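Local coordinates for sugar ABC transporter substrate-binding protein, BlMnBP1 (Bifidobacterium animalis subsp. lactis ATCC 27673, PDB 6I5R) that probably captures manno-oligosaccharides, mannobiose being bound here, as the extracellular solute-binding component of an ABC transporter, at residues A[20-25]-A[333-338]; A[38-43]-A[73-78]; A[147-152]-A[315-320]. All blocks are in the same frame, centred on the assembly; numbering follows the deposited sequence.

How the interactions relate
Interactions 1 and 2 lie on the same side of the chain's centre, their own centres about 15 Å apart, and they touch: helix 331-346, which carries 333-338, packs A336 and S337 against T38 and I40 of strand 38-44. Interaction 3 sits near the middle of the molecule, about 28 Å from the centre of either, and takes part in the same mixed sheet as interaction 2. It holds D320, which binds mannose directly, whereas the side chain of F42 in interaction 2 is about 10 Å from the sugar. Strand 38-44 nevertheless runs into N45, another pocket residue. Along the chain, interaction 1 closes a loop that encloses the other two, and strand 314-325 leads straight into its helix.

Interaction 1: A[20-25]-A[333-338]; sequences TGITYP and KQEASM
The hydroxyl of T20 is gripped by two groups while its methyl works against Q334 and E335. OG1 accepts from the backbone N of I22 at 3.0 Å, closing an ST turn, and also bonds OD1 of N18. With OG1 placed between the backbone N and the carbonyl carbon (chi1 71°), CG2 is left beside the backbone N and meets helix 331-346. This methyl packs 3.6 Å from CB of Q334 and equally close to the backbone N of E335. Threonine suits the place because one branch serves the turn and the other the packing. Inside the turn G21 adopts a positive phi of 79°, where a CB would jam against the carbonyl O of T20.

The amide of Q334 serves the residues before T20: OE1 bonds the backbone N of K19 and NE2 the carbonyl O of G17. Farther along, CD1 of I22 sits over the face of the E335 carboxylate, 3.4 Å from CD and nearly the same distance from both oxygens. In M338, CG anti to the backbone N (chi1 -170°) and an extended chain carry SD to 3.6 Å from the backbone N of Y24; the bend beyond SD turns only CE, near the I22 carbonyl O. A long, flexible thioether suits this span. The ring of Y24 makes a cation-pi contact with K342, whose NZ also bonds the Y24 carbonyl O.

No hydrogen bond joins 20-25 to 333-338; the arrangement is an N-terminal segment folded by an ST turn and laid by side-chain packing along helix 331-346 of a solute-binding-protein fold.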
loop_
_atom_site.group_PDB
_atom_site.type_symbol
_atom_site.label_atom_id
_atom_site.label_comp_id
_atom_site.label_asym_id
_atom_site.label_seq_id
_atom_site.Cartn_x
_atom_site.Cartn_y
_atom_site.Cartn_z
ATOM N N THR A 20 23.521 5.290 -17.519
ATOM C CA THR A 20 23.059 5.524 -18.885
ATOM C C THR A 20 23.313 6.938 -19.385
ATOM O O THR A 20 23.319 7.147 -20.591
ATOM C CB THR A 20 21.551 5.261 -19.023
ATOM O OG1 THR A 20 20.794 6.291 -18.348
ATOM C CG2 THR A 20 21.220 3.902 -18.449
ATOM N N GLY A 21 23.458 7.920 -18.512
ATOM C CA GLY A 21 23.519 9.300 -18.959
ATOM C C GLY A 21 22.183 9.928 -19.286
ATOM O O GLY A 21 22.145 11.079 -19.762
ATOM N N ILE A 22 21.087 9.223 -19.022
ATOM C CA ILE A 22 19.740 9.637 -19.416
ATOM C C ILE A 22 18.848 9.639 -18.175
ATOM O O ILE A 22 18.769 8.633 -17.455
ATOM C CB ILE A 22 19.158 8.691 -20.480
ATOM C CG1 ILE A 22 20.150 8.447 -21.610
ATOM C CG2 ILE A 22 17.854 9.233 -21.046
ATOM C CD1 ILE A 22 19.782 7.231 -22.478
ATOM N N THR A 23 18.165 10.751 -17.937
ATOM C CA THR A 23 17.183 10.767 -16.866
ATOM C C THR A 23 15.828 10.396 -17.430
ATOM O O THR A 23 15.584 10.465 -18.633
ATOM C CB THR A 23 17.102 12.122 -16.149
ATOM O OG1 THR A 23 16.741 13.160 -17.062
ATOM C CG2 THR A 23 18.441 12.439 -15.464
ATOM N N TYR A 24 14.930 10.007 -16.531
ATOM C CA TYR A 24 13.594 9.585 -16.948
ATOM C C TYR A 24 12.847 10.624 -17.778
ATOM O O TYR A 24 12.239 10.245 -18.796
ATOM C CB TYR A 24 12.821 9.202 -15.680
ATOM C CG TYR A 24 11.358 8.892 -15.849
ATOM C CD1 TYR A 24 10.416 9.904 -15.970
ATOM C CD2 TYR A 24 10.915 7.583 -15.808
ATOM C CE1 TYR A 24 9.080 9.612 -16.096
ATOM C CE2 TYR A 24 9.579 7.283 -15.924
ATOM C CZ TYR A 24 8.664 8.289 -16.081
ATOM O OH TYR A 24 7.327 7.968 -16.209
ATOM N N PRO A 25 12.817 11.907 -17.421
ATOM C CA PRO A 25 12.091 12.876 -18.268
ATOM C C PRO A 25 12.659 12.987 -19.687
ATOM O O PRO A 25 11.943 13.441 -20.598
ATOM C CB PRO A 25 12.219 14.202 -17.493
ATOM C CG PRO A 25 12.530 13.783 -16.047
ATOM C CD PRO A 25 13.372 12.528 -16.198
ATOM N N LYS A 333 20.858 -2.397 -19.869
ATOM C CA LYS A 333 19.700 -2.901 -19.135
ATOM C C LYS A 333 19.102 -1.835 -18.232
ATOM O O LYS A 333 17.887 -1.820 -18.016
ATOM C CB LYS A 333 20.075 -4.139 -18.317
ATOM C CG LYS A 333 20.478 -5.303 -19.217
ATOM C CD LYS A 333 20.678 -6.600 -18.427
ATOM C CE LYS A 333 21.088 -7.740 -19.361
ATOM N NZ LYS A 333 20.919 -9.036 -18.687
ATOM N N GLN A 334 19.931 -0.951 -17.682
ATOM C CA GLN A 334 19.387 0.188 -16.956
ATOM C C GLN A 334 18.470 1.022 -17.842
ATOM O O GLN A 334 17.379 1.427 -17.426
ATOM C CB GLN A 334 20.519 1.051 -16.404
ATOM C CG GLN A 334 21.286 0.437 -15.264
ATOM C CD GLN A 334 22.202 1.422 -14.605
ATOM O OE1 GLN A 334 22.166 2.582 -14.923
ATOM N NE2 GLN A 334 23.011 0.965 -13.650
ATOM N N GLU A 335 18.890 1.288 -19.073
ATOM C CA GLU A 335 18.076 2.112 -19.954
ATOM C C GLU A 335 16.849 1.349 -20.434
ATOM O O GLU A 335 15.731 1.887 -20.434
ATOM C CB GLU A 335 18.919 2.590 -21.143
ATOM C CG GLU A 335 18.220 3.653 -21.963
ATOM C CD GLU A 335 18.975 4.021 -23.221
ATOM O OE1 GLU A 335 20.218 3.810 -23.262
ATOM O OE2 GLU A 335 18.316 4.547 -24.147
ATOM N N ALA A 336 17.020 0.075 -20.792
ATOM C CA ALA A 336 15.869 -0.735 -21.162
ATOM C C ALA A 336 14.846 -0.758 -20.033
ATOM O O ALA A 336 13.645 -0.640 -20.269
ATOM C CB ALA A 336 16.297 -2.154 -21.506
ATOM N N SER A 337 15.324 -0.878 -18.797
ATOM C CA SER A 337 14.417 -0.968 -17.655
ATOM C C SER A 337 13.692 0.350 -17.431
ATOM O O SER A 337 12.515 0.361 -17.062
ATOM C CB SER A 337 15.199 -1.366 -16.402
ATOM O OG SER A 337 15.717 -2.684 -16.487
ATOM N N MET A 338 14.393 1.475 -17.631
ATOM C CA MET A 338 13.778 2.782 -17.398
ATOM C C MET A 338 12.758 3.100 -18.482
ATOM O O MET A 338 11.723 3.732 -18.209
ATOM C CB MET A 338 14.855 3.873 -17.313
ATOM C CG MET A 338 14.316 5.202 -16.836
ATOM S SD MET A 338 15.583 6.476 -16.526
ATOM C CE MET A 338 16.758 5.671 -15.438
#

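Interaction 2: A[38-43]-A[73-78]; sequences TTITFM and ITVKVQ
I40 and F42 interleave with I73, V75 and V77 on the buried face of two parallel strands. CD1 of I40 touches two methyls of the other strand, 4.1 Å from CG2 of I73 and 4.2 Å from CG2 of V75, while CB of F42 rests on CG1 of V75. Helix 59-69 covers this face through W59, I63 and F66, helix 331-346 through A336 and S337. Branched aliphatic residues fit because they fill the layer close to the backbone, and the F42 ring reaches W59 and F340, edge-to-face with both.

The other face is more open, with T74 and K76 exposed. Its contacts use the carbon parts of polar residues: T39 CG2 presses against K76 CD at a tight 3.5 Å, and T41 CG2 lies equally close to Q78 CD. OE1 of Q78 is hydrogen-bonded to NH1 of R90.

Between the faces five backbone bonds join the strands, among them K76 N to I40 O at 2.8 Å, almost straight at 178°. Helix 59-69 connects the strands in a beta-alpha-beta crossover and lies on the face of V75 and V77. The chemistry implies a register fixed by backbone bonds, one face sealed by hydrophobic packing, the other tolerating polar groups because it is partly exposed.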
loop_
_atom_site.group_PDB
_atom_site.type_symbol
_atom_site.label_atom_id
_atom_site.label_comp_id
_atom_site.label_asym_id
_atom_site.label_seq_id
_atom_site.Cartn_x
_atom_site.Cartn_y
_atom_site.Cartn_z
ATOM N N THR A 38 17.985 -6.473 -25.697
ATOM C CA THR A 38 18.359 -7.076 -24.425
ATOM C C THR A 38 17.122 -7.682 -23.774
ATOM O O THR A 38 15.989 -7.559 -24.263
ATOM C CB THR A 38 19.020 -6.050 -23.506
ATOM O OG1 THR A 38 19.495 -6.675 -22.316
ATOM C CG2 THR A 38 18.029 -4.979 -23.102
ATOM N N THR A 39 17.368 -8.319 -22.637
ATOM C CA THR A 39 16.335 -8.906 -21.809
ATOM C C THR A 39 16.472 -8.381 -20.393
ATOM O O THR A 39 17.575 -8.327 -19.846
ATOM C CB THR A 39 16.453 -10.418 -21.811
ATOM O OG1 THR A 39 16.285 -10.908 -23.142
ATOM C CG2 THR A 39 15.401 -11.012 -20.929
ATOM N N ILE A 40 15.344 -8.015 -19.804
ATOM C CA ILE A 40 15.296 -7.546 -18.429
ATOM C C ILE A 40 14.344 -8.431 -17.649
ATOM O O ILE A 40 13.363 -8.952 -18.189
ATOM C CB ILE A 40 14.883 -6.065 -18.370
ATOM C CG1 ILE A 40 13.522 -5.859 -19.018
ATOM C CG2 ILE A 40 15.969 -5.228 -19.112
ATOM C CD1 ILE A 40 12.970 -4.416 -18.886
ATOM N N THR A 41 14.663 -8.601 -16.366
ATOM C CA THR A 41 13.899 -9.411 -15.434
ATOM C C THR A 41 13.171 -8.441 -14.517
ATOM O O THR A 41 13.803 -7.585 -13.884
ATOM C CB THR A 41 14.794 -10.373 -14.657
ATOM O OG1 THR A 41 15.291 -11.362 -15.569
ATOM C CG2 THR A 41 13.999 -11.097 -13.571
ATOM N N PHE A 42 11.849 -8.586 -14.456
ATOM C CA PHE A 42 10.940 -7.691 -13.740
ATOM C C PHE A 42 10.314 -8.502 -12.612
ATOM O O PHE A 42 9.538 -9.415 -12.876
ATOM C CB PHE A 42 9.903 -7.153 -14.725
ATOM C CG PHE A 42 8.715 -6.455 -14.091
ATOM C CD1 PHE A 42 8.821 -5.812 -12.876
ATOM C CD2 PHE A 42 7.484 -6.431 -14.753
ATOM C CE1 PHE A 42 7.737 -5.171 -12.340
ATOM C CE2 PHE A 42 6.387 -5.782 -14.203
ATOM C CZ PHE A 42 6.522 -5.161 -12.994
ATOM N N MET A 43 10.721 -8.228 -11.369
ATOM C CA MET A 43 10.181 -8.927 -10.205
ATOM C C MET A 43 8.999 -8.128 -9.657
ATOM O O MET A 43 9.117 -6.924 -9.423
ATOM C CB MET A 43 11.240 -9.070 -9.113
ATOM C CG MET A 43 12.462 -9.916 -9.446
ATOM S SD MET A 43 13.585 -9.856 -8.010
ATOM C CE MET A 43 12.522 -10.401 -6.704
ATOM N N ILE A 73 13.255 -5.394 -26.650
ATOM C CA ILE A 73 13.401 -5.422 -25.205
ATOM C C ILE A 73 12.475 -6.522 -24.705
ATOM O O ILE A 73 11.260 -6.322 -24.571
ATOM C CB ILE A 73 13.081 -4.076 -24.560
ATOM C CG1 ILE A 73 14.097 -3.021 -24.964
ATOM C CG2 ILE A 73 13.046 -4.225 -23.011
ATOM C CD1 ILE A 73 13.815 -1.657 -24.387
ATOM N N THR A 74 13.054 -7.678 -24.416
ATOM C CA THR A 74 12.307 -8.803 -23.878
ATOM C C THR A 74 12.189 -8.653 -22.369
ATOM O O THR A 74 13.191 -8.474 -21.667
ATOM C CB THR A 74 12.990 -10.128 -24.236
ATOM O OG1 THR A 74 12.906 -10.361 -25.651
ATOM C CG2 THR A 74 12.348 -11.277 -23.453
ATOM N N VAL A 75 10.964 -8.746 -21.881
ATOM C CA VAL A 75 10.658 -8.579 -20.470
ATOM C C VAL A 75 10.265 -9.930 -19.891
ATOM O O VAL A 75 9.257 -10.515 -20.303
ATOM C CB VAL A 75 9.532 -7.561 -20.261
ATOM C CG1 VAL A 75 9.299 -7.343 -18.771
ATOM C CG2 VAL A 75 9.847 -6.252 -20.964
ATOM N N LYS A 76 11.036 -10.403 -18.915
ATOM C CA LYS A 76 10.742 -11.657 -18.224
ATOM C C LYS A 76 10.187 -11.333 -16.850
ATOM O O LYS A 76 10.855 -10.650 -16.071
ATOM C CB LYS A 76 11.996 -12.505 -18.077
ATOM C CG LYS A 76 12.530 -13.025 -19.401
ATOM C CD LYS A 76 13.896 -13.587 -19.178
ATOM C CE LYS A 76 13.840 -14.741 -18.182
ATOM N NZ LYS A 76 15.201 -15.360 -18.229
ATOM N N VAL A 77 8.998 -11.838 -16.546
ATOM C CA VAL A 77 8.319 -11.517 -15.290
ATOM C C VAL A 77 8.576 -12.631 -14.293
ATOM O O VAL A 77 8.397 -13.816 -14.614
ATOM C CB VAL A 77 6.809 -11.320 -15.494
ATOM C CG1 VAL A 77 6.161 -10.879 -14.193
ATOM C CG2 VAL A 77 6.555 -10.316 -16.560
ATOM N N GLN A 78 8.936 -12.254 -13.074
ATOM C CA GLN A 78 9.036 -13.176 -11.949
ATOM C C GLN A 78 8.153 -12.693 -10.803
ATOM O O GLN A 78 8.279 -11.549 -10.359
ATOM C CB GLN A 78 10.475 -13.285 -11.459
ATOM C CG GLN A 78 11.470 -13.763 -12.489
ATOM C CD GLN A 78 12.841 -13.980 -11.876
ATOM O OE1 GLN A 78 13.106 -13.543 -10.755
ATOM N NE2 GLN A 78 13.706 -14.678 -12.585
#

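Interaction 3: A[147-152]-A[315-320]; sequences GVTAGI and ATIAGD. With BMA (beta-D-mannopyranose), chain B.
V148 and A318 form a hydrogen-bonded antiparallel pair. The N of V148 gives to the O of A318 at 2.7 Å, nearly straight at 173°, and the N of A318 returns a bond to the O of V148 at 2.9 Å. Weaker CA-H...O contacts lie on either side of this pair: CA of G147 faces the O of A318, and CA of I317 faces the O of V148. Glycine suits position 147 because a CB there would lie tight against CG2 of I317. Beyond T149 the strands separate, and a water takes the N-H of A150 at 2.8 Å.

The segments belong to strands 139-155 and 314-325 of a solute-binding-protein fold of the PBP clan; D320 enters the glycan pocket at a break in the latter strand, consistent with a binding cleft between two lobes.

Apolar contacts flank the backbone bonds. T149 lies alongside I317, its CG2 pressed to CG1 of I317 at only 3.3 Å, while its hydroxyl goes to Y370 and Y302. The methyls of V148 pack on CB of D320, CG2 being 3.9 Å away.

The D320 carboxylate does the polar binding, CG anti to the backbone N (chi1 170°) carrying it to the mannose. Mannose O4 donates to OD1 of D320 and O6 to OD2 of D320, both at 2.7 Å; a short acid with two acceptors matches this pair of hydroxyls. An alanine here would probably leave O4 and O6 without these acceptors and the N145 amide without its mate. N145 bonds OD2 through ND2, and N45 holds the same mannose.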
loop_
_atom_site.group_PDB
_atom_site.type_symbol
_atom_site.label_atom_id
_atom_site.label_comp_id
_atom_site.label_asym_id
_atom_site.label_seq_id
_atom_site.Cartn_x
_atom_site.Cartn_y
_atom_site.Cartn_z
ATOM N N GLY A 147 -1.462 5.125 -7.758
ATOM C CA GLY A 147 -1.834 5.766 -6.513
ATOM C C GLY A 147 -3.048 5.060 -5.943
ATOM O O GLY A 147 -4.027 4.811 -6.648
ATOM N N VAL A 148 -2.963 4.691 -4.672
ATOM C CA VAL A 148 -4.037 3.971 -4.017
ATOM C C VAL A 148 -4.411 4.741 -2.766
ATOM O O VAL A 148 -3.636 5.543 -2.241
ATOM C CB VAL A 148 -3.628 2.534 -3.661
ATOM C CG1 VAL A 148 -3.461 1.687 -4.914
ATOM C CG2 VAL A 148 -2.328 2.546 -2.822
ATOM N N THR A 149 -5.625 4.511 -2.299
ATOM C CA THR A 149 -5.988 4.978 -0.977
ATOM C C THR A 149 -6.203 3.768 -0.085
ATOM O O THR A 149 -6.271 2.626 -0.556
ATOM C CB THR A 149 -7.250 5.820 -1.016
ATOM O OG1 THR A 149 -8.231 5.103 -1.764
ATOM C CG2 THR A 149 -6.956 7.178 -1.652
ATOM N N ALA A 150 -6.244 4.015 1.220
ATOM C CA ALA A 150 -6.499 2.965 2.192
ATOM C C ALA A 150 -7.916 3.207 2.707
ATOM O O ALA A 150 -8.252 4.314 3.137
ATOM C CB ALA A 150 -5.444 2.960 3.303
ATOM N N GLY A 151 -8.743 2.199 2.595
ATOM C CA GLY A 151 -10.148 2.313 2.946
ATOM C C GLY A 151 -10.623 0.971 3.379
ATOM O O GLY A 151 -9.855 0.149 3.888
ATOM N N ILE A 152 -11.918 0.728 3.220
ATOM C CA ILE A 152 -12.471 -0.572 3.562
ATOM C C ILE A 152 -13.274 -1.090 2.384
ATOM O O ILE A 152 -14.159 -0.399 1.874
ATOM C CB ILE A 152 -13.328 -0.525 4.841
ATOM C CG1 ILE A 152 -12.428 -0.106 6.027
ATOM C CG2 ILE A 152 -13.976 -1.885 5.075
ATOM C CD1 ILE A 152 -13.104 -0.146 7.381
ATOM N N ALA A 315 -8.462 10.618 3.539
ATOM C CA ALA A 315 -7.840 9.444 2.943
ATOM C C ALA A 315 -6.558 9.883 2.250
ATOM O O ALA A 315 -6.569 10.813 1.435
ATOM C CB ALA A 315 -8.793 8.750 1.956
ATOM N N THR A 316 -5.453 9.221 2.591
ATOM C CA THR A 316 -4.163 9.495 1.970
ATOM C C THR A 316 -4.056 8.741 0.653
ATOM O O THR A 316 -4.392 7.559 0.584
ATOM C CB THR A 316 -3.014 9.056 2.882
ATOM O OG1 THR A 316 -3.051 9.821 4.097
ATOM C CG2 THR A 316 -1.674 9.213 2.174
ATOM N N ILE A 317 -3.613 9.417 -0.386
ATOM C CA ILE A 317 -3.236 8.752 -1.626
ATOM C C ILE A 317 -1.742 8.521 -1.599
ATOM O O ILE A 317 -0.965 9.453 -1.341
ATOM C CB ILE A 317 -3.632 9.570 -2.853
ATOM C CG1 ILE A 317 -5.146 9.642 -2.933
ATOM C CG2 ILE A 317 -3.060 8.923 -4.065
ATOM C CD1 ILE A 317 -5.577 10.765 -3.812
ATOM N N ALA A 318 -1.345 7.281 -1.848
ATOM C CA ALA A 318 0.050 6.907 -1.766
ATOM C C ALA A 318 0.319 5.856 -2.829
ATOM O O ALA A 318 -0.607 5.305 -3.437
ATOM C CB ALA A 318 0.414 6.415 -0.359
ATOM N N GLY A 319 1.600 5.650 -3.113
ATOM C CA GLY A 319 1.979 4.563 -3.971
ATOM C C GLY A 319 1.704 3.240 -3.286
ATOM O O GLY A 319 1.880 3.094 -2.078
ATOM N N ASP A 320 1.250 2.274 -4.072
ATOM C CA ASP A 320 1.145 0.903 -3.583
ATOM C C ASP A 320 2.516 0.236 -3.521
ATOM O O ASP A 320 2.998 -0.120 -2.437
ATOM C CB ASP A 320 0.188 0.112 -4.474
ATOM C CG ASP A 320 0.215 -1.362 -4.176
ATOM O OD1 ASP A 320 -0.152 -1.776 -3.053
ATOM O OD2 ASP A 320 0.584 -2.120 -5.063
HETATM C C1 BMA B . -0.795 -7.897 -2.566
HETATM C C2 BMA B . 0.330 -7.622 -1.523
HETATM C C3 BMA B . 0.143 -6.236 -0.988
HETATM C C4 BMA B . -0.068 -5.224 -2.109
HETATM C C5 BMA B . -1.222 -5.646 -3.018
HETATM C C6 BMA B . -1.399 -4.694 -4.185
HETATM O O2 BMA B . 1.612 -7.588 -2.146
HETATM O O3 BMA B . 1.241 -5.804 -0.178
HETATM O O4 BMA B . -0.387 -3.992 -1.517
HETATM O O5 BMA B . -0.905 -6.942 -3.553
HETATM O O6 BMA B . -0.243 -4.721 -5.038
HETATM O O HOH W 1 -4.963 6.176 2.517
#